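Side-chain contacts in glyoxalase III (glutathione-independent) (Candida albicans, PDB 4LRU), which converts methylglyoxal to D-lactate in a single glutathione-independent step, detoxifying the methylglyoxal that the yeast's own metabolism produces: residues A[169-173]-A[174-178]; A[109-112]-A[113-117]; A[189-192]-A[193-197]. All blocks are in the same frame, centred on the assembly; numbering follows the deposited sequence.

Contact 1 of 3, residues A[169-173]-A[174-178]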
ATOM      1  N   ILE A 169       6.722  -9.798 -14.313  1.00 20.92           N
ATOM      2  CA  ILE A 169       6.958  -9.303 -15.651  1.00 21.19           C
ATOM      3  C   ILE A 169       6.926  -7.769 -15.653  1.00 19.80           C
ATOM      4  O   ILE A 169       7.662  -7.121 -16.400  1.00 22.86           O
ATOM      5  CB  ILE A 169       5.993  -9.920 -16.693  1.00 21.38           C
ATOM      6  CG1 ILE A 169       6.547  -9.726 -18.109  1.00 22.33           C
ATOM      7  CG2 ILE A 169       4.583  -9.375 -16.525  1.00 22.60           C
ATOM      8  CD1 ILE A 169       5.704 -10.339 -19.220  1.00 22.82           C
ATOM      9  N   GLY A 170       6.070  -7.195 -14.818  1.00 20.26           N
ATOM     10  CA  GLY A 170       5.996  -5.744 -14.667  1.00 21.10           C
ATOM     11  C   GLY A 170       7.349  -5.151 -14.301  1.00 21.83           C
ATOM     12  O   GLY A 170       7.721  -4.076 -14.784  1.00 22.17           O
ATOM     13  N   GLU A 171       8.107  -5.871 -13.479  1.00 20.63           N
ATOM     14  CA  GLU A 171       9.445  -5.389 -13.101  1.00 21.35           C
ATOM     15  C   GLU A 171      10.385  -5.334 -14.294  1.00 23.25           C
ATOM     16  O   GLU A 171      11.219  -4.427 -14.395  1.00 23.30           O
ATOM     17  CB  GLU A 171      10.070  -6.248 -11.985  1.00 21.63           C
ATOM     18  CG  GLU A 171       9.172  -6.567 -10.796  1.00 20.39           C
ATOM     19  CD  GLU A 171       8.785  -5.358  -9.953  1.00 19.52           C
ATOM     20  OE1 GLU A 171       8.951  -4.204 -10.408  1.00 21.99           O
ATOM     21  OE2 GLU A 171       8.261  -5.591  -8.836  1.00 21.66           O
ATOM     22  N   ASP A 172      10.252  -6.299 -15.216  1.00 22.48           N
ATOM     23  CA  ASP A 172      11.037  -6.304 -16.440  1.00 25.46           C
ATOM     24  C   ASP A 172      10.665  -5.078 -17.266  1.00 25.22           C
ATOM     25  O   ASP A 172      11.520  -4.375 -17.787  1.00 25.53           O
ATOM     26  CB  ASP A 172      10.747  -7.551 -17.286  1.00 26.13           C
ATOM     27  CG  ASP A 172      11.407  -8.822 -16.753  1.00 28.53           C
ATOM     28  OD1 ASP A 172      12.173  -8.778 -15.768  1.00 28.82           O
ATOM     29  OD2 ASP A 172      11.161  -9.893 -17.356  1.00 29.91           O
ATOM     30  N   ILE A 173       9.363  -4.859 -17.414  1.00 24.31           N
ATOM     31  CA  ILE A 173       8.877  -3.821 -18.297  1.00 24.37           C
ATOM     32  C   ILE A 173       9.351  -2.452 -17.785  1.00 23.01           C
ATOM     33  O   ILE A 173       9.730  -1.588 -18.586  1.00 27.40           O
ATOM     34  CB  ILE A 173       7.342  -3.865 -18.399  1.00 24.01           C
ATOM     35  CG1 ILE A 173       6.903  -5.165 -19.093  1.00 24.76           C
ATOM     36  CG2 ILE A 173       6.838  -2.665 -19.195  1.00 24.78           C
ATOM     37  CD1 ILE A 173       5.440  -5.483 -18.893  1.00 25.88           C
ATOM     38  N   LEU A 174       9.461  -2.319 -16.472  1.00 24.51           N
ATOM     39  CA  LEU A 174       9.921  -1.063 -15.879  1.00 26.01           C
ATOM     40  C   LEU A 174      11.441  -0.981 -15.769  1.00 29.23           C
ATOM     41  O   LEU A 174      11.995   0.052 -15.368  1.00 29.31           O
ATOM     42  CB  LEU A 174       9.285  -0.861 -14.507  1.00 25.56           C
ATOM     43  CG  LEU A 174       7.768  -0.656 -14.533  1.00 27.10           C
ATOM     44  CD1 LEU A 174       7.243  -0.497 -13.114  1.00 29.60           C
ATOM     45  CD2 LEU A 174       7.386   0.542 -15.401  1.00 29.86           C
ATOM     46  N   GLY A 175      12.110  -2.068 -16.125  1.00 27.70           N
ATOM     47  CA  GLY A 175      13.559  -2.113 -16.158  1.00 28.79           C
ATOM     48  C   GLY A 175      14.210  -2.133 -14.785  1.00 30.44           C
ATOM     49  O   GLY A 175      15.345  -1.670 -14.632  1.00 31.70           O
ATOM     50  N   VAL A 176      13.519  -2.692 -13.793  1.00 27.58           N
ATOM     51  CA  VAL A 176      14.066  -2.732 -12.431  1.00 29.38           C
ATOM     52  C   VAL A 176      14.339  -4.130 -11.865  1.00 29.46           C
ATOM     53  O   VAL A 176      14.728  -4.282 -10.704  1.00 28.61           O
ATOM     54  CB  VAL A 176      13.157  -1.963 -11.462  1.00 27.10           C
ATOM     55  CG1 VAL A 176      12.969  -0.540 -11.964  1.00 27.99           C
ATOM     56  CG2 VAL A 176      11.823  -2.674 -11.308  1.00 27.20           C
ATOM     57  N   THR A 177      14.164  -5.167 -12.673  1.00 27.24           N
ATOM     58  CA  THR A 177      14.413  -6.512 -12.194  1.00 27.73           C
ATOM     59  C   THR A 177      15.843  -6.712 -11.656  1.00 27.28           C
ATOM     60  O   THR A 177      16.024  -7.276 -10.582  1.00 30.27           O
ATOM     61  CB  THR A 177      14.160  -7.540 -13.305  1.00 28.48           C
ATOM     62  OG1 THR A 177      12.816  -7.374 -13.792  1.00 28.16           O
ATOM     63  CG2 THR A 177      14.341  -8.947 -12.777  1.00 30.50           C
ATOM     64  N   ASP A 178      16.849  -6.256 -12.390  1.00 31.22           N
ATOM     65  CA  ASP A 178      18.237  -6.492 -11.977  1.00 34.39           C
ATOM     66  C   ASP A 178      18.566  -5.681 -10.728  1.00 32.85           C
ATOM     67  O   ASP A 178      19.247  -6.168  -9.817  1.00 31.77           O
ATOM     68  CB  ASP A 178      19.210  -6.111 -13.091  1.00 37.79           C
ATOM     69  CG  ASP A 178      19.039  -6.956 -14.327  1.00 45.48           C
ATOM     70  OD1 ASP A 178      18.530  -8.096 -14.203  1.00 49.26           O
ATOM     71  OD2 ASP A 178      19.431  -6.482 -15.415  1.00 49.74           O
TER

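Contact 2 of 3, residues A[109-112]-A[113-117]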
ATOM      1  N   HIS A 109       7.750   1.660  -5.697  1.00 17.98           N
ATOM      2  CA  HIS A 109       8.860   0.745  -5.436  1.00 18.97           C
ATOM      3  C   HIS A 109       9.597   1.082  -4.132  1.00 18.30           C
ATOM      4  O   HIS A 109      10.284   0.236  -3.573  1.00 18.13           O
ATOM      5  CB  HIS A 109       9.839   0.745  -6.605  1.00 20.09           C
ATOM      6  CG  HIS A 109       9.400  -0.088  -7.772  1.00 21.73           C
ATOM      7  ND1 HIS A 109       8.537   0.382  -8.743  1.00 22.07           N
ATOM      8  CD2 HIS A 109       9.717  -1.356  -8.136  1.00 20.55           C
ATOM      9  CE1 HIS A 109       8.340  -0.561  -9.649  1.00 22.68           C
ATOM     10  NE2 HIS A 109       9.048  -1.622  -9.308  1.00 21.81           N
ATOM     11  N   GLY A 110       9.447   2.302  -3.636  1.00 18.23           N
ATOM     12  CA  GLY A 110      10.084   2.670  -2.367  1.00 19.39           C
ATOM     13  C   GLY A 110       9.733   1.684  -1.259  1.00 20.13           C
ATOM     14  O   GLY A 110      10.559   1.395  -0.375  1.00 18.53           O
ATOM     15  N   THR A 111       8.516   1.151  -1.279  1.00 18.24           N
ATOM     16  CA  THR A 111       8.080   0.231  -0.225  1.00 18.38           C
ATOM     17  C   THR A 111       8.980  -1.007  -0.075  1.00 19.36           C
ATOM     18  O   THR A 111       9.036  -1.604   1.002  1.00 18.90           O
ATOM     19  CB  THR A 111       6.646  -0.302  -0.453  1.00 17.69           C
ATOM     20  OG1 THR A 111       6.583  -0.981  -1.713  1.00 18.72           O
ATOM     21  CG2 THR A 111       5.636   0.805  -0.417  1.00 17.94           C
ATOM     22  N   LEU A 112       9.645  -1.414  -1.158  1.00 18.86           N
ATOM     23  CA  LEU A 112      10.542  -2.554  -1.131  1.00 18.53           C
ATOM     24  C   LEU A 112      11.665  -2.335  -0.136  1.00 19.16           C
ATOM     25  O   LEU A 112      12.228  -3.299   0.390  1.00 21.29           O
ATOM     26  CB  LEU A 112      11.139  -2.802  -2.516  1.00 20.25           C
ATOM     27  CG  LEU A 112      10.111  -3.229  -3.570  1.00 21.29           C
ATOM     28  CD1 LEU A 112      10.710  -3.137  -4.958  1.00 22.77           C
ATOM     29  CD2 LEU A 112       9.591  -4.639  -3.306  1.00 22.73           C
ATOM     30  N   PHE A 113      11.996  -1.066   0.093  1.00 19.72           N
ATOM     31  CA  PHE A 113      13.139  -0.716   0.932  1.00 19.89           C
ATOM     32  C   PHE A 113      12.767  -0.634   2.409  1.00 21.52           C
ATOM     33  O   PHE A 113      13.535  -1.084   3.272  1.00 21.75           O
ATOM     34  CB  PHE A 113      13.780   0.596   0.471  1.00 20.22           C
ATOM     35  CG  PHE A 113      14.458   0.497  -0.872  1.00 21.29           C
ATOM     36  CD1 PHE A 113      13.736   0.676  -2.044  1.00 21.34           C
ATOM     37  CD2 PHE A 113      15.811   0.226  -0.963  1.00 23.40           C
ATOM     38  CE1 PHE A 113      14.353   0.583  -3.273  1.00 22.13           C
ATOM     39  CE2 PHE A 113      16.447   0.142  -2.198  1.00 24.65           C
ATOM     40  CZ  PHE A 113      15.714   0.331  -3.355  1.00 23.34           C
ATOM     41  N   ASP A 114      11.616  -0.041   2.716  1.00 18.52           N
ATOM     42  CA  ASP A 114      11.257   0.200   4.105  1.00 19.66           C
ATOM     43  C   ASP A 114      10.162  -0.673   4.692  1.00 18.76           C
ATOM     44  O   ASP A 114      10.232  -1.032   5.868  1.00 19.15           O
ATOM     45  CB  ASP A 114      11.017   1.678   4.382  1.00 17.74           C
ATOM     46  CG  ASP A 114       9.789   2.231   3.678  1.00 19.35           C
ATOM     47  OD1 ASP A 114       9.374   1.687   2.625  1.00 18.33           O
ATOM     48  OD2 ASP A 114       9.271   3.241   4.180  1.00 19.08           O
ATOM     49  N   TYR A 115       9.166  -1.053   3.900  1.00 17.68           N
ATOM     50  CA  TYR A 115       8.023  -1.765   4.474  1.00 17.05           C
ATOM     51  C   TYR A 115       8.413  -3.071   5.207  1.00 16.67           C
ATOM     52  O   TYR A 115       7.859  -3.355   6.246  1.00 17.67           O
ATOM     53  CB  TYR A 115       6.935  -2.060   3.436  1.00 17.60           C
ATOM     54  CG  TYR A 115       5.918  -0.939   3.209  1.00 17.90           C
ATOM     55  CD1 TYR A 115       6.125   0.366   3.671  1.00 16.62           C
ATOM     56  CD2 TYR A 115       4.763  -1.195   2.481  1.00 16.55           C
ATOM     57  CE1 TYR A 115       5.188   1.363   3.432  1.00 18.96           C
ATOM     58  CE2 TYR A 115       3.830  -0.214   2.238  1.00 16.05           C
ATOM     59  CZ  TYR A 115       4.044   1.073   2.687  1.00 16.09           C
ATOM     60  OH  TYR A 115       3.111   2.085   2.444  1.00 16.75           O
ATOM     61  N   PRO A 116       9.360  -3.862   4.662  1.00 18.50           N
ATOM     62  CA  PRO A 116       9.689  -5.106   5.367  1.00 17.89           C
ATOM     63  C   PRO A 116      10.272  -4.955   6.765  1.00 19.67           C
ATOM     64  O   PRO A 116      10.272  -5.923   7.534  1.00 18.52           O
ATOM     65  CB  PRO A 116      10.682  -5.795   4.439  1.00 18.42           C
ATOM     66  CG  PRO A 116      10.358  -5.253   3.074  1.00 19.39           C
ATOM     67  CD  PRO A 116       9.970  -3.818   3.323  1.00 18.58           C
ATOM     68  N   ASN A 117      10.803  -3.772   7.079  1.00 18.58           N
ATOM     69  CA  ASN A 117      11.377  -3.518   8.399  1.00 20.69           C
ATOM     70  C   ASN A 117      10.690  -2.368   9.104  1.00 19.15           C
ATOM     71  O   ASN A 117      11.205  -1.856  10.111  1.00 21.90           O
ATOM     72  CB  ASN A 117      12.863  -3.210   8.286  1.00 23.32           C
ATOM     73  CG  ASN A 117      13.636  -4.329   7.636  1.00 26.27           C
ATOM     74  OD1 ASN A 117      14.362  -4.122   6.663  1.00 33.04           O
ATOM     75  ND2 ASN A 117      13.496  -5.520   8.179  1.00 26.22           N
TER
HETATM   76  O   HOH W   1      14.072  -4.198   2.262  1.00 36.09           O

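Contact 3 of 3, residues A[189-192]-A[193-197]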
ATOM      1  N   LYS A 189       5.521 -11.947  -5.451  0.50 19.21           N
ATOM      2  CA  LYS A 189       5.505 -13.395  -5.557  0.50 21.40           C
ATOM      3  C   LYS A 189       6.504 -13.981  -4.557  0.50 21.23           C
ATOM      4  O   LYS A 189       6.160 -14.860  -3.777  0.50 22.20           O
ATOM      5  CB  LYS A 189       5.841 -13.844  -6.978  0.50 22.57           C
ATOM      6  CG  LYS A 189       5.630 -15.332  -7.218  0.50 26.04           C
ATOM      7  CD  LYS A 189       5.843 -15.700  -8.677  0.50 29.73           C
ATOM      8  CE  LYS A 189       5.542 -17.167  -8.929  0.50 31.84           C
ATOM      9  NZ  LYS A 189       5.611 -17.518 -10.376  0.50 35.28           N
ATOM     10  N   GLN A 190       7.725 -13.455  -4.562  1.00 22.19           N
ATOM     11  CA  GLN A 190       8.776 -13.912  -3.648  1.00 21.67           C
ATOM     12  C   GLN A 190       8.395 -13.678  -2.178  1.00 21.75           C
ATOM     13  O   GLN A 190       8.710 -14.490  -1.313  1.00 23.46           O
ATOM     14  CB  GLN A 190      10.098 -13.206  -3.968  1.00 23.35           C
ATOM     15  CG  GLN A 190      10.755 -13.692  -5.253  1.00 24.86           C
ATOM     16  CD  GLN A 190      12.056 -12.956  -5.552  1.00 27.54           C
ATOM     17  OE1 GLN A 190      12.087 -11.729  -5.574  1.00 25.61           O
ATOM     18  NE2 GLN A 190      13.136 -13.705  -5.756  1.00 32.68           N
ATOM     19  N   VAL A 191       7.738 -12.567  -1.895  1.00 20.96           N
ATOM     20  CA  VAL A 191       7.223 -12.308  -0.543  1.00 20.85           C
ATOM     21  C   VAL A 191       6.250 -13.396  -0.124  1.00 23.18           C
ATOM     22  O   VAL A 191       6.345 -13.931   0.987  1.00 21.82           O
ATOM     23  CB  VAL A 191       6.545 -10.936  -0.417  1.00 21.59           C
ATOM     24  CG1 VAL A 191       5.862 -10.787   0.939  1.00 21.15           C
ATOM     25  CG2 VAL A 191       7.560  -9.809  -0.624  1.00 20.02           C
ATOM     26  N   ALA A 192       5.298 -13.712  -1.003  1.00 20.98           N
ATOM     27  CA  ALA A 192       4.392 -14.824  -0.750  1.00 23.02           C
ATOM     28  C   ALA A 192       5.172 -16.124  -0.493  1.00 22.52           C
ATOM     29  O   ALA A 192       4.887 -16.847   0.457  1.00 24.17           O
ATOM     30  CB  ALA A 192       3.425 -15.001  -1.920  1.00 21.01           C
ATOM     31  N   GLU A 193       6.162 -16.435  -1.326  1.00 22.53           N
ATOM     32  CA  GLU A 193       6.920 -17.667  -1.155  1.00 24.77           C
ATOM     33  C   GLU A 193       7.605 -17.685   0.209  1.00 24.04           C
ATOM     34  O   GLU A 193       7.632 -18.715   0.891  1.00 24.77           O
ATOM     35  CB  GLU A 193       7.965 -17.824  -2.264  1.00 28.34           C
ATOM     36  CG  GLU A 193       8.715 -19.147  -2.218  1.00 36.22           C
ATOM     37  CD  GLU A 193      10.009 -19.139  -3.022  1.00 46.53           C
ATOM     38  OE1 GLU A 193      10.389 -18.069  -3.562  1.00 51.88           O
ATOM     39  OE2 GLU A 193      10.655 -20.208  -3.098  1.00 48.51           O
ATOM     40  N   LYS A 194       8.182 -16.552   0.589  1.00 21.99           N
ATOM     41  CA  LYS A 194       8.925 -16.452   1.845  1.00 22.68           C
ATOM     42  C   LYS A 194       8.013 -16.716   3.044  1.00 22.33           C
ATOM     43  O   LYS A 194       8.423 -17.339   4.042  1.00 23.68           O
ATOM     44  CB  LYS A 194       9.534 -15.053   1.959  1.00 22.27           C
ATOM     45  CG  LYS A 194      10.311 -14.811   3.248  1.00 25.66           C
ATOM     46  CD  LYS A 194      10.909 -13.419   3.286  1.00 27.45           C
ATOM     47  CE  LYS A 194      11.599 -13.139   4.611  1.00 33.11           C
ATOM     48  NZ  LYS A 194      12.521 -11.972   4.494  1.00 40.43           N
ATOM     49  N   GLU A 195       6.801 -16.182   2.963  1.00 21.65           N
ATOM     50  CA  GLU A 195       5.865 -16.187   4.084  1.00 20.95           C
ATOM     51  C   GLU A 195       4.930 -17.401   4.090  1.00 23.31           C
ATOM     52  O   GLU A 195       4.176 -17.592   5.040  1.00 24.37           O
ATOM     53  CB  GLU A 195       5.028 -14.912   4.074  1.00 22.08           C
ATOM     54  CG  GLU A 195       5.810 -13.594   4.138  1.00 20.94           C
ATOM     55  CD  GLU A 195       6.800 -13.526   5.287  1.00 26.09           C
ATOM     56  OE1 GLU A 195       6.494 -14.082   6.375  1.00 25.33           O
ATOM     57  OE2 GLU A 195       7.886 -12.901   5.108  1.00 22.53           O
ATOM     58  N   GLY A 196       4.981 -18.225   3.051  1.00 21.66           N
ATOM     59  CA  GLY A 196       4.100 -19.394   2.959  1.00 22.87           C
ATOM     60  C   GLY A 196       2.701 -19.038   2.487  1.00 21.65           C
ATOM     61  O   GLY A 196       1.748 -19.787   2.749  1.00 24.19           O
ATOM     62  N   ALA A 197       2.595 -17.927   1.759  1.00 22.51           N
ATOM     63  CA  ALA A 197       1.337 -17.502   1.152  1.00 21.76           C
ATOM     64  C   ALA A 197       1.265 -18.053  -0.266  1.00 22.48           C
ATOM     65  O   ALA A 197       2.251 -18.573  -0.792  1.00 25.25           O
ATOM     66  CB  ALA A 197       1.238 -15.985   1.125  1.00 21.49           C
TER
HETATM   67  O   HOH W   2      11.241 -15.868  -1.539  1.00 29.30           O

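Contact 1 of 3, residues A[169-173]-A[174-178]
Residues 170 to 176 wind out of helix 168-173 through a Schellman motif, in which Val176 N and Gly175 N bond back into the last turn and Gly175, at positive phi (72°), turns the chain toward helix 177-182. Leu174 N to Gly170 O (3.0 Å) is the last regular helical bond. Past it the two capping amides turn back to Glu171 O and Asp172 O. Val176 N reaches Glu171 O at 2.9 Å, nearly along the C=O axis, and Gly175 N donates to Asp172 O (2.9 Å), from well above the plane of that carbonyl; Thr177 N adds a weak bond to Glu171 O.

While its carbonyl caps the turn, the side chain of Glu171, inferred to be an active-site residue of this DJ-1 superfamily enzyme, runs the other way to His140 and His109. Its chain bends at chi2 (-66°), and the carboxylate is held by two imidazoles, OE2 by His140 NE2 and OE1 by His109 NE2. Val176 CG2 lies 3.4 Å from Glu171 OE1, an apolar neighbour for an oxygen otherwise engaged by His109. Leu174 lies against the turn, its CG 3.4 Å from Gly170 O.

On the outer side one side-chain bond ties the two helices. Thr177 points its hydroxyl across the turn, CB of Glu171 lying 3.5 Å from Thr177 OG1, and Thr177 OG1 donates a short 2.5 Å bond to Asp172 OD1, using the anti lone pair that faces away from OD2.

Contact 2 of 3, residues A[109-112]-A[113-117]
Thr111 turns OG1 into the cramped place between its own N and carbonyl carbon (chi1 59°), which swings CG2 toward Tyr115, and Tyr115, with chi1 at -86°, presents a ring face to meet it. The result is a CH-pi contact across one helical turn: Thr111 CG2 stands 3.5 Å from the centroid of the Tyr115 ring, 18° off the normal. It is displaced toward the rim, so that Tyr115 CE2 is the ring atom nearest to Thr111 CG2 (3.4 Å). CB of Thr111 lies against the same ring, 3.6 Å from Tyr115 CD2. The Thr111 hydroxyl is engaged elsewhere, with Gly108 O and weakly with His140 O.

Helix 111-114 is brief, and its backbone changes pattern as it runs. Phe113 N bonds to Gly110 O (2.9 Å), three residues back, and Tyr115 N to Thr111 O (3.0 Å), four back. Gly110 O also lies at the edge of the Phe113 ring, in its plane, while Tyr14 stacks on that ring. Asp114 folds its carboxylate back along the helix, with OD1 3.2 Å from Gly110 O; as both are acceptors, this approach offers no bond, and the carboxylate is secured instead by the hydroxyls of Thr12 on OD1 and Ser13 on OD2.

Pro116 has no N-H to continue the helix. Its CD packs on Thr111 O, and Leu112 O accepts a hydrogen bond from water 1 (2.8 Å). The methyl-on-ring contact helps set how Thr111 and Tyr115 are turned, together with the bond of Thr111 OG1 to Gly108 O. The chemistry here borders the inferred active site: His109 NE2 bonds Glu171 OE1, and the Thr111 side chain lies about 3 Å from that of His140.

Contact 3 of 3, residues A[189-192]-A[193-197]
The C-terminal end of helix 188-195 is closed where Ala197 N returns to Ala192 O, five residues back, at 2.8 Å. Glu195 N adds only a weak bond to the same oxygen. Gly196, at positive phi (80°), makes the reversal, and the turn brings the methyls of Ala192 and Ala197 together, CB to CB at 3.9 Å.

Up to that point the helix is regular: Glu193 N meets Lys189 O at 2.9 Å in the carbonyl plane, and Lys194 N and Glu195 N repeat the spacing on Gln190 O and Val191 O. Past the turn the chain enters strand 198-199, which pairs in parallel with strand 162-163, and Ala192 packs on Tyr199 of that strand.

Glu193 lies extended, CG anti to the backbone N (chi1 -175°), with OE1 3.1 Å from water 2. That water also donates to Gln190 O (2.9 Å), bridging carboxylate and helix backbone. In Glu195 chi1 (-58°) instead brings CG to 3.2 Å from Val191 O, and a bend at chi2 directs the carboxylate, with OE2 accepting from Asn147 N. Lys194, stretched out straight, carries NZ to a salt bridge with Glu146 OE2 and a hydrogen bond to Asn147 OD1.

Contact 2 is the buried one, its centre about 10 Å from the chain centre; contacts 1 and 3 are partly buried and lie farther out, at about 19 and 17 Å. Contacts 1 and 3 both end a helix at a glycine of positive phi, but the first passes into another helix and the second into a strand. Contact 2 spans the short helix 111-114 and the 3-10 turn 115-116. Chemistry follows place: a methyl over an aromatic face inside, a Thr-Asp bond or a water-bridged carboxylate outside. Contacts 1 and 2 meet directly, through a probable hydrogen bond of Glu171 OE1 with His109 NE2 and through Leu174 and Val176 packing on His109, whereas contact 3 touches neither, its nearest atoms about 6 Å from contact 2.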